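PDB 3MYV: SusD superfamily protein from Bacteroides vulgatus, which probably binds polysaccharide at the cell surface as a SusD-family protein of the outer membrane. Local coordinates for residues Tyr24-Gly29 against Phe80-Glu85. Residues are numbered along the deposited sequence; the frame is centred on the assembly and turned at random.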
loop_
_atom_site.group_PDB
_atom_site.type_symbol
_atom_site.label_atom_id
_atom_site.label_comp_id
_atom_site.label_asym_id
_atom_site.label_seq_id
_atom_site.Cartn_x
_atom_site.Cartn_y
_atom_site.Cartn_z
ATOM N N TYR A 24 -9.474 -11.941 -3.991
ATOM C CA TYR A 24 -8.014 -11.812 -3.986
ATOM C C TYR A 24 -7.395 -12.144 -5.341
ATOM O O TYR A 24 -6.426 -11.495 -5.755
ATOM C CB TYR A 24 -7.396 -12.671 -2.913
ATOM C CG TYR A 24 -7.770 -12.275 -1.514
ATOM C CD1 TYR A 24 -8.922 -12.770 -0.919
ATOM C CD2 TYR A 24 -6.960 -11.414 -0.775
ATOM C CE1 TYR A 24 -9.247 -12.446 0.405
ATOM C CE2 TYR A 24 -7.268 -11.073 0.519
ATOM C CZ TYR A 24 -8.422 -11.581 1.113
ATOM O OH TYR A 24 -8.719 -11.283 2.413
ATOM N N ASP A 25 -7.948 -13.135 -6.046
ATOM C CA ASP A 25 -7.538 -13.362 -7.438
ATOM C C ASP A 25 -7.627 -12.050 -8.245
ATOM O O ASP A 25 -6.709 -11.714 -8.968
ATOM C CB ASP A 25 -8.367 -14.459 -8.131
ATOM C CG ASP A 25 -8.120 -15.844 -7.566
ATOM O OD1 ASP A 25 -7.094 -16.057 -6.889
ATOM O OD2 ASP A 25 -8.973 -16.723 -7.787
ATOM N N LEU A 26 -8.742 -11.320 -8.119
ATOM C CA LEU A 26 -8.907 -10.075 -8.849
ATOM C C LEU A 26 -7.874 -9.036 -8.400
ATOM O O LEU A 26 -7.335 -8.248 -9.195
ATOM C CB LEU A 26 -10.336 -9.515 -8.645
ATOM C CG LEU A 26 -11.437 -10.311 -9.327
ATOM C CD1 LEU A 26 -12.865 -9.998 -8.771
ATOM C CD2 LEU A 26 -11.350 -10.079 -10.850
HETATM N N MSE A 27 -7.627 -9.008 -7.107
HETATM C CA MSE A 27 -6.741 -8.012 -6.513
HETATM C C MSE A 27 -5.283 -8.209 -6.942
HETATM O O MSE A 27 -4.493 -7.239 -7.033
HETATM C CB MSE A 27 -6.860 -8.117 -4.987
HETATM C CG MSE A 27 -6.250 -7.013 -4.256
HETATM SE SE MSE A 27 -6.531 -7.135 -2.262
HETATM C CE MSE A 27 -8.003 -8.095 -2.230
ATOM N N SER A 28 -4.936 -9.452 -7.253
ATOM C CA SER A 28 -3.553 -9.800 -7.658
ATOM C C SER A 28 -3.176 -9.366 -9.076
ATOM O O SER A 28 -2.024 -9.527 -9.494
ATOM C CB SER A 28 -3.372 -11.309 -7.558
ATOM O OG SER A 28 -4.034 -11.917 -8.641
ATOM N N GLY A 29 -4.138 -8.829 -9.832
ATOM C CA GLY A 29 -3.882 -8.428 -11.197
ATOM C C GLY A 29 -2.824 -7.333 -11.216
ATOM O O GLY A 29 -2.723 -6.531 -10.285
ATOM N N PHE A 80 -13.050 -1.024 -8.131
ATOM C CA PHE A 80 -14.511 -0.905 -8.219
ATOM C C PHE A 80 -15.156 -2.230 -8.545
ATOM O O PHE A 80 -16.221 -2.518 -8.021
ATOM C CB PHE A 80 -14.970 0.156 -9.218
ATOM C CG PHE A 80 -15.065 1.506 -8.614
ATOM C CD1 PHE A 80 -15.896 1.736 -7.532
ATOM C CD2 PHE A 80 -14.273 2.538 -9.072
ATOM C CE1 PHE A 80 -15.988 3.000 -6.962
ATOM C CE2 PHE A 80 -14.365 3.791 -8.502
ATOM C CZ PHE A 80 -15.213 4.026 -7.462
ATOM N N TYR A 81 -14.517 -3.014 -9.418
ATOM C CA TYR A 81 -15.014 -4.319 -9.775
ATOM C C TYR A 81 -15.037 -5.223 -8.540
ATOM O O TYR A 81 -16.013 -5.919 -8.289
ATOM C CB TYR A 81 -14.167 -4.943 -10.915
ATOM C CG TYR A 81 -14.781 -6.218 -11.464
ATOM C CD1 TYR A 81 -14.535 -7.455 -10.861
ATOM C CD2 TYR A 81 -15.640 -6.183 -12.556
ATOM C CE1 TYR A 81 -15.104 -8.605 -11.332
ATOM C CE2 TYR A 81 -16.226 -7.353 -13.039
ATOM C CZ TYR A 81 -15.949 -8.551 -12.414
ATOM O OH TYR A 81 -16.512 -9.703 -12.870
ATOM N N ILE A 82 -13.967 -5.191 -7.767
ATOM C CA ILE A 82 -13.886 -5.987 -6.560
ATOM C C ILE A 82 -14.964 -5.576 -5.552
ATOM O O ILE A 82 -15.607 -6.438 -4.934
ATOM C CB ILE A 82 -12.472 -5.928 -5.944
ATOM C CG1 ILE A 82 -11.429 -6.572 -6.872
ATOM C CG2 ILE A 82 -12.435 -6.646 -4.573
ATOM C CD1 ILE A 82 -9.959 -6.189 -6.530
ATOM N N LEU A 83 -15.172 -4.272 -5.394
ATOM C CA LEU A 83 -16.217 -3.765 -4.501
ATOM C C LEU A 83 -17.610 -4.288 -4.878
ATOM O O LEU A 83 -18.383 -4.662 -4.027
ATOM C CB LEU A 83 -16.216 -2.231 -4.526
ATOM C CG LEU A 83 -15.150 -1.561 -3.641
ATOM C CD1 LEU A 83 -14.880 -0.105 -4.052
ATOM C CD2 LEU A 83 -15.545 -1.615 -2.144
ATOM N N ARG A 84 -17.922 -4.313 -6.167
ATOM C CA ARG A 84 -19.180 -4.867 -6.618
ATOM C C ARG A 84 -19.297 -6.332 -6.252
ATOM O O ARG A 84 -20.350 -6.753 -5.743
ATOM C CB ARG A 84 -19.324 -4.747 -8.152
ATOM C CG ARG A 84 -20.574 -5.479 -8.698
ATOM C CD ARG A 84 -20.447 -5.800 -10.179
ATOM N NE ARG A 84 -20.905 -4.678 -10.983
ATOM N N GLU A 85 -18.263 -7.127 -6.546
ATOM C CA GLU A 85 -18.318 -8.583 -6.227
ATOM C C GLU A 85 -18.397 -8.809 -4.707
ATOM O O GLU A 85 -19.129 -9.714 -4.222
ATOM C CB GLU A 85 -17.121 -9.363 -6.816
ATOM C CG GLU A 85 -17.015 -9.352 -8.333
ATOM C CD GLU A 85 -18.183 -10.031 -9.010
ATOM O OE1 GLU A 85 -18.397 -11.225 -8.760
ATOM O OE2 GLU A 85 -18.895 -9.371 -9.786
#
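L26 and I82 mark the closest approach of the two backbones, their CA atoms 6.8 Å apart, where the C-terminal part of helix 13-27 meets the first half of helix 77-94. The joint is apolar and small, burying 206 Å² in all, and is formed mainly by side chains, with the backbone of M27 as one of the surfaces. L26 does most of the work from its own helix, and its CB and its methyls touch different residues. CB sits 3.6 Å from I82 CG1. Further out, with chi2 at 163°, L26 CD1 lies in the plane of the Y81 phenol ring, at its edge, 3.7 Å from Y81 CE1. The two side chains cross at about a right angle, a methyl-to-rim contact with no stacking over the ring face. The same methyl brushes the aliphatic part of E85, at 4.2 Å from L26 CD1 to E85 CG. I82 reaches across to the first helix: its extended CG1-CD1 arm (chi2 163°) ends against the backbone of M27, a selenomethionine, with I82 CD1 3.7 Å from M27 CA. S28 OG donates a hydrogen bond to D25 O within its own segment, 2.7 Å away. R78, near the start of helix 77-94, adds a polar tie through a hydrogen bond from its NH1 to L26 O. This is helix-to-helix packing in the N-terminal, largely helical part of the SusD-like fold, whose sequence family belongs to the TPR clan. I82 also packs on V116 and C120 of helix 103-128, and M27 on F250 of strand 248-252, which joins this partly buried helix pair to the neighbouring helix and strand.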